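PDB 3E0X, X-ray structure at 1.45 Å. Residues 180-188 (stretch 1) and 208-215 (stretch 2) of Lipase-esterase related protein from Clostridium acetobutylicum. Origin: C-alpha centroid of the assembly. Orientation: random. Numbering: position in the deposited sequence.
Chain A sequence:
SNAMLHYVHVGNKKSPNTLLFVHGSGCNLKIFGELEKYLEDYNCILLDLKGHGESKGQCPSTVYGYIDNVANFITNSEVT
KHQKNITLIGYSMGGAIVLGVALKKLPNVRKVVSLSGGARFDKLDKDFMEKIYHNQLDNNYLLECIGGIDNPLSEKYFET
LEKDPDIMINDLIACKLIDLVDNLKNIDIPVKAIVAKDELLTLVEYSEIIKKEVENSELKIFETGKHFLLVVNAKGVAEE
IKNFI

Stretch 1 (180-188) LVDNLKNID
Stretch 2 208-215: EIIKKEVE

Residues 208-213 form the last turns of a helix that begins earlier in the chain, and they pack against the irregular segment 180-188. Within the helix, K212 N bonds to E208 O (2.9 Å), E213 N to I209 O (2.9 Å) and V214 N to I210 O (3.0 Å). V214 is the first residue to leave helical torsions, at phi/psi -81/128. Stretch 1 is held in tight turns instead: N183 N donates to L180 O (3.0 Å), L184 N to V181 O (3.1 Å), N186 N to N183 O (2.9 Å) and I187 N to L184 O (3.0 Å). From V181 to N186 phi runs between -57 and -106° and psi between -44 and 0°, before I187 extends at -77/125.

The two chains run in the same general sense, V181 lying near I209 and I187 near V214. The nearest pair of CA atoms across the stretches is K185 and V214, 5.0 Å apart. Next to it K185 CA makes a CA-H...O contact with E213 O at 3.4 Å, the angle at the hydrogen being 142°. No direct hydrogen bond links the stretches, which together bury 387 Å².

L184 is the centre of the apolar contact. The CA-to-CB bond of L184 points toward the helix, and its m,t rotamer (-68°, 173°) places L184 CD1 4.2 Å from I209 CG2 and 4.3 Å from I210 CG1. Nearer the backbone, L184 CB lies 3.5 Å from E213 CB and 4.0 Å from V214 CG2. I209 (-72°, 166°) and I210 (-66°, 166°) are also m,t; the CA-to-CB bond of I209 points toward stretch 1, whereas that of I210 points sideways. V181, with chi1 t at 170°, places CG1 3.9 Å from I209 CG2. At the other end, I187 is again m,t (-68°, 171°), with CD1 4.3 Å from CG2 of V214, itself t at 178°. These contacts are dispersive, and V214 CG2 lies close to both L184 and I187.

E213 combines aliphatic packing with a polar end. Its CB points toward stretch 1, and chi1 -71° and chi2 -61° (both m), with chi3 -54°, fold the chain so that OE1 reaches water 1. That water donates to E213 OE1 (2.7 Å) and V181 O (2.7 Å) and accepts from K185 N (2.9 Å), so one carboxylate oxygen is tied to two backbone groups of stretch 1. K185 itself leaves CB sideways with chi1 p (64°); the remaining torsions are t (161°, -155°, 167°), an extended chain whose end leads away from the helix.

A second water joins the later residues, accepting from E215 N at 3.0 Å while I187 O lies 2.6 Å from its oxygen. On the side of stretch 1 away from the helix, N183 (chi1 -81°, chi2 123°) and N186 (-63°, 133°) are both m at chi1, and N183 ND2 donates to N186 OD1 at 3.2 Å, with an angle of 160° at the hydrogen, adding a side-chain bond to the N186 N to N183 O backbone bond between the same two residues.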

ATOM      1  N   LEU A 180      -2.598  -1.891 -14.386  1.00 11.51           N
ATOM      2  CA  LEU A 180      -1.191  -2.169 -14.704  1.00 11.60           C
ATOM      3  C   LEU A 180      -0.961  -3.616 -15.110  1.00 12.33           C
ATOM      4  O   LEU A 180       0.184  -4.040 -15.240  1.00 11.92           O
ATOM      5  CB  LEU A 180      -0.288  -1.874 -13.498  1.00 12.33           C
ATOM      6  CG  LEU A 180      -0.289  -0.425 -13.020  1.00 12.87           C
ATOM      7  CD1 LEU A 180       0.247  -0.312 -11.588  1.00 15.97           C
ATOM      8  CD2 LEU A 180       0.473   0.458 -13.984  1.00 16.41           C
ATOM      9  N   VAL A 181      -2.028  -4.391 -15.272  1.00 11.50           N
ATOM     10  CA  VAL A 181      -1.853  -5.832 -15.402  1.00 12.59           C
ATOM     11  C   VAL A 181      -0.943  -6.230 -16.571  1.00 13.40           C
ATOM     12  O   VAL A 181      -0.070  -7.101 -16.415  1.00 14.15           O
ATOM     13  CB  VAL A 181      -3.202  -6.573 -15.446  1.00 12.72           C
ATOM     14  CG1 VAL A 181      -3.001  -8.055 -15.832  1.00 14.11           C
ATOM     15  CG2 VAL A 181      -3.851  -6.494 -14.098  1.00 13.68           C
ATOM     16  N   ASP A 182      -1.142  -5.602 -17.725  1.00 14.24           N
ATOM     17  CA  ASP A 182      -0.404  -6.034 -18.919  1.00 15.23           C
ATOM     18  C   ASP A 182       1.045  -5.542 -18.909  1.00 15.75           C
ATOM     19  O   ASP A 182       1.816  -5.825 -19.829  1.00 16.49           O
ATOM     20  CB  ASP A 182      -1.172  -5.697 -20.210  1.00 15.87           C
ATOM     21  CG  ASP A 182      -1.255  -4.214 -20.508  1.00 17.93           C
ATOM     22  OD1 ASP A 182      -0.646  -3.379 -19.808  1.00 22.28           O
ATOM     23  OD2 ASP A 182      -1.976  -3.863 -21.484  1.00 22.13           O
ATOM     24  N   ASN A 183       1.428  -4.820 -17.852  1.00 15.46           N
ATOM     25  CA  ASN A 183       2.825  -4.421 -17.671  1.00 15.73           C
ATOM     26  C   ASN A 183       3.552  -5.209 -16.591  1.00 14.78           C
ATOM     27  O   ASN A 183       4.778  -5.084 -16.454  1.00 14.61           O
ATOM     28  CB  ASN A 183       2.943  -2.929 -17.396  1.00 16.88           C
ATOM     29  CG  ASN A 183       2.869  -2.107 -18.651  1.00 20.98           C
ATOM     30  OD1 ASN A 183       2.019  -1.238 -18.774  1.00 24.34           O
ATOM     31  ND2 ASN A 183       3.738  -2.412 -19.619  1.00 23.33           N
ATOM     32  N   LEU A 184       2.812  -6.011 -15.828  1.00 14.00           N
ATOM     33  CA  LEU A 184       3.425  -6.771 -14.726  1.00 14.58           C
ATOM     34  C   LEU A 184       4.560  -7.662 -15.206  1.00 15.00           C
ATOM     35  O   LEU A 184       5.565  -7.817 -14.515  1.00 14.49           O
ATOM     36  CB  LEU A 184       2.388  -7.613 -13.980  1.00 14.60           C
ATOM     37  CG  LEU A 184       1.322  -6.860 -13.163  1.00 15.00           C
ATOM     38  CD1 LEU A 184       0.270  -7.831 -12.643  1.00 18.04           C
ATOM     39  CD2 LEU A 184       1.978  -6.021 -12.058  1.00 17.17           C
ATOM     40  N   LYS A 185       4.411  -8.213 -16.415  1.00 15.55           N
ATOM     41  CA  LYS A 185       5.444  -9.074 -16.999  1.00 16.57           C
ATOM     42  C   LYS A 185       6.770  -8.363 -17.206  1.00 16.35           C
ATOM     43  O   LYS A 185       7.797  -9.029 -17.408  1.00 17.33           O
ATOM     44  CB  LYS A 185       4.969  -9.637 -18.335  1.00 16.63           C
ATOM     45  CG  LYS A 185       4.734  -8.610 -19.434  1.00 18.53           C
ATOM     46  CD  LYS A 185       4.732  -9.283 -20.810  1.00 21.32           C
ATOM     47  CE  LYS A 185       5.099  -8.286 -21.877  1.00 23.01           C
ATOM     48  NZ  LYS A 185       5.425  -8.942 -23.182  1.00 23.02           N
ATOM     49  N   ASN A 186       6.750  -7.035 -17.175  1.00 15.18           N
ATOM     50  CA  ASN A 186       7.957  -6.239 -17.392  1.00 15.70           C
ATOM     51  C   ASN A 186       8.717  -5.922 -16.107  1.00 15.57           C
ATOM     52  O   ASN A 186       9.758  -5.283 -16.157  1.00 16.36           O
ATOM     53  CB  ASN A 186       7.593  -4.941 -18.134  1.00 16.26           C
ATOM     54  CG  ASN A 186       7.018  -5.206 -19.523  1.00 17.90           C
ATOM     55  OD1 ASN A 186       5.989  -4.634 -19.912  1.00 22.48           O
ATOM     56  ND2 ASN A 186       7.662  -6.092 -20.261  1.00 17.14           N
ATOM     57  N   ILE A 187       8.196  -6.360 -14.962  1.00 14.69           N
ATOM     58  CA  ILE A 187       8.897  -6.132 -13.705  1.00 14.32           C
ATOM     59  C   ILE A 187      10.050  -7.127 -13.589  1.00 15.20           C
ATOM     60  O   ILE A 187       9.827  -8.346 -13.633  1.00 15.44           O
ATOM     61  CB  ILE A 187       7.948  -6.249 -12.498  1.00 14.30           C
ATOM     62  CG1 ILE A 187       6.953  -5.074 -12.510  1.00 13.08           C
ATOM     63  CG2 ILE A 187       8.759  -6.274 -11.197  1.00 13.01           C
ATOM     64  CD1 ILE A 187       5.806  -5.173 -11.482  1.00 13.74           C
ATOM     65  N   ASP A 188      11.258  -6.589 -13.388  1.00 14.65           N
ATOM     66  CA  ASP A 188      12.513  -7.371 -13.373  1.00 15.28           C
ATOM     67  C   ASP A 188      12.897  -7.929 -11.994  1.00 14.19           C
ATOM     68  O   ASP A 188      13.719  -8.838 -11.877  1.00 14.72           O
ATOM     69  CB  ASP A 188      13.703  -6.497 -13.840  1.00 16.16           C
ATOM     70  CG  ASP A 188      13.587  -6.003 -15.282  1.00 18.63           C
ATOM     71  OD1 ASP A 188      13.170  -6.774 -16.178  1.00 21.78           O
ATOM     72  OD2 ASP A 188      13.987  -4.837 -15.518  1.00 20.46           O
ATOM     73  N   GLU A 208      -3.499 -13.116  -7.007  1.00 11.02           N
ATOM     74  CA  GLU A 208      -3.152 -14.266  -7.864  1.00 11.02           C
ATOM     75  C   GLU A 208      -2.674 -13.792  -9.250  1.00 11.47           C
ATOM     76  O   GLU A 208      -1.792 -14.404  -9.860  1.00 12.87           O
ATOM     77  CB  GLU A 208      -4.331 -15.242  -7.988  1.00 12.25           C
ATOM     78  CG  GLU A 208      -4.630 -15.994  -6.696  1.00 13.05           C
ATOM     79  CD  GLU A 208      -3.786 -17.259  -6.473  1.00 18.71           C
ATOM     80  OE1 GLU A 208      -2.780 -17.465  -7.194  1.00 22.23           O
ATOM     81  OE2 GLU A 208      -4.125 -18.058  -5.559  1.00 21.21           O
ATOM     82  N   ILE A 209      -3.270 -12.726  -9.767  1.00 11.65           N
ATOM     83  CA  ILE A 209      -2.823 -12.181 -11.045  1.00 10.95           C
ATOM     84  C   ILE A 209      -1.386 -11.646 -10.924  1.00 11.63           C
ATOM     85  O   ILE A 209      -0.556 -11.867 -11.806  1.00 11.91           O
ATOM     86  CB  ILE A 209      -3.805 -11.091 -11.578  1.00 11.56           C
ATOM     87  CG1 ILE A 209      -5.113 -11.748 -12.069  1.00 13.19           C
ATOM     88  CG2 ILE A 209      -3.158 -10.282 -12.667  1.00 13.60           C
ATOM     89  CD1 ILE A 209      -6.193 -10.763 -12.272  1.00 15.93           C
ATOM     90  N   ILE A 210      -1.070 -10.971  -9.817  1.00 11.62           N
ATOM     91  CA  ILE A 210       0.312 -10.491  -9.638  1.00 11.53           C
ATOM     92  C   ILE A 210       1.297 -11.679  -9.674  1.00 12.35           C
ATOM     93  O   ILE A 210       2.333 -11.642 -10.373  1.00 13.04           O
ATOM     94  CB  ILE A 210       0.459  -9.699  -8.312  1.00 11.06           C
ATOM     95  CG1 ILE A 210      -0.350  -8.414  -8.389  1.00 12.18           C
ATOM     96  CG2 ILE A 210       1.970  -9.425  -7.988  1.00 11.54           C
ATOM     97  CD1 ILE A 210      -0.551  -7.748  -7.027  1.00 11.01           C
ATOM     98  N   LYS A 211       0.960 -12.738  -8.939  1.00 12.71           N
ATOM     99  CA  LYS A 211       1.817 -13.930  -8.894  1.00 13.46           C
ATOM    100  C   LYS A 211       1.953 -14.525 -10.292  1.00 13.00           C
ATOM    101  O   LYS A 211       3.053 -14.908 -10.706  1.00 14.86           O
ATOM    102  CB  LYS A 211       1.258 -14.966  -7.924  1.00 13.89           C
ATOM    103  CG  LYS A 211       1.980 -16.315  -7.962  1.00 16.35           C
ATOM    104  CD  LYS A 211       3.169 -16.322  -7.029  1.00 18.85           C
ATOM    105  CE  LYS A 211       3.939 -17.633  -7.127  1.00 20.25           C
ATOM    106  NZ  LYS A 211       4.779 -17.632  -8.363  1.00 22.28           N
ATOM    107  N   LYS A 212       0.851 -14.588 -11.036  1.00 12.99           N
ATOM    108  CA  LYS A 212       0.889 -15.201 -12.370  1.00 13.39           C
ATOM    109  C   LYS A 212       1.771 -14.419 -13.340  1.00 13.14           C
ATOM    110  O   LYS A 212       2.492 -15.021 -14.151  1.00 13.78           O
ATOM    111  CB  LYS A 212      -0.529 -15.280 -12.936  1.00 14.14           C
ATOM    112  CG  LYS A 212      -0.596 -15.916 -14.309  1.00 15.54           C
ATOM    113  CD  LYS A 212      -2.020 -16.018 -14.824  1.00 15.86           C
ATOM    114  CE  LYS A 212      -2.655 -14.639 -15.019  1.00 16.67           C
ATOM    115  NZ  LYS A 212      -3.947 -14.717 -15.779  1.00 18.61           N
ATOM    116  N   GLU A 213       1.651 -13.088 -13.316  1.00 12.73           N
ATOM    117  CA  GLU A 213       2.241 -12.248 -14.343  1.00 13.64           C
ATOM    118  C   GLU A 213       3.685 -11.856 -14.096  1.00 13.67           C
ATOM    119  O   GLU A 213       4.439 -11.721 -15.047  1.00 15.89           O
ATOM    120  CB  GLU A 213       1.421 -10.971 -14.518  1.00 13.73           C
ATOM    121  CG  GLU A 213       0.079 -11.205 -15.165  1.00 16.04           C
ATOM    122  CD  GLU A 213       0.215 -11.786 -16.567  1.00 18.39           C
ATOM    123  OE1 GLU A 213       0.928 -11.211 -17.433  1.00 19.20           O
ATOM    124  OE2 GLU A 213      -0.376 -12.850 -16.774  1.00 21.11           O
ATOM    125  N   VAL A 214       4.074 -11.661 -12.839  1.00 13.40           N
ATOM    126  CA  VAL A 214       5.456 -11.277 -12.513  1.00 12.95           C
ATOM    127  C   VAL A 214       6.322 -12.542 -12.520  1.00 14.29           C
ATOM    128  O   VAL A 214       5.993 -13.525 -11.867  1.00 14.14           O
ATOM    129  CB  VAL A 214       5.525 -10.568 -11.135  1.00 12.19           C
ATOM    130  CG1 VAL A 214       6.997 -10.225 -10.784  1.00 11.93           C
ATOM    131  CG2 VAL A 214       4.617  -9.313 -11.124  1.00 13.51           C
ATOM    132  N   GLU A 215       7.433 -12.500 -13.260  1.00 15.00           N
ATOM    133  CA  GLU A 215       8.267 -13.685 -13.452  1.00 16.23           C
ATOM    134  C   GLU A 215       8.841 -14.218 -12.142  1.00 15.49           C
ATOM    135  O   GLU A 215       8.807 -15.430 -11.902  1.00 16.60           O
ATOM    136  CB  GLU A 215       9.388 -13.399 -14.460  1.00 17.40           C
ATOM    137  CG  GLU A 215      10.318 -14.595 -14.752  1.00 22.30           C
ATOM    138  CD  GLU A 215       9.593 -15.780 -15.410  1.00 27.14           C
ATOM    139  OE1 GLU A 215       8.610 -15.550 -16.155  1.00 32.06           O
ATOM    140  OE2 GLU A 215      10.009 -16.946 -15.185  1.00 33.33           O
TER
HETATM  141  O   HOH W   1       1.787  -8.656 -17.581  1.00 17.14           O
HETATM  142  O   HOH W   2       8.047  -9.967 -14.664  1.00 22.20           O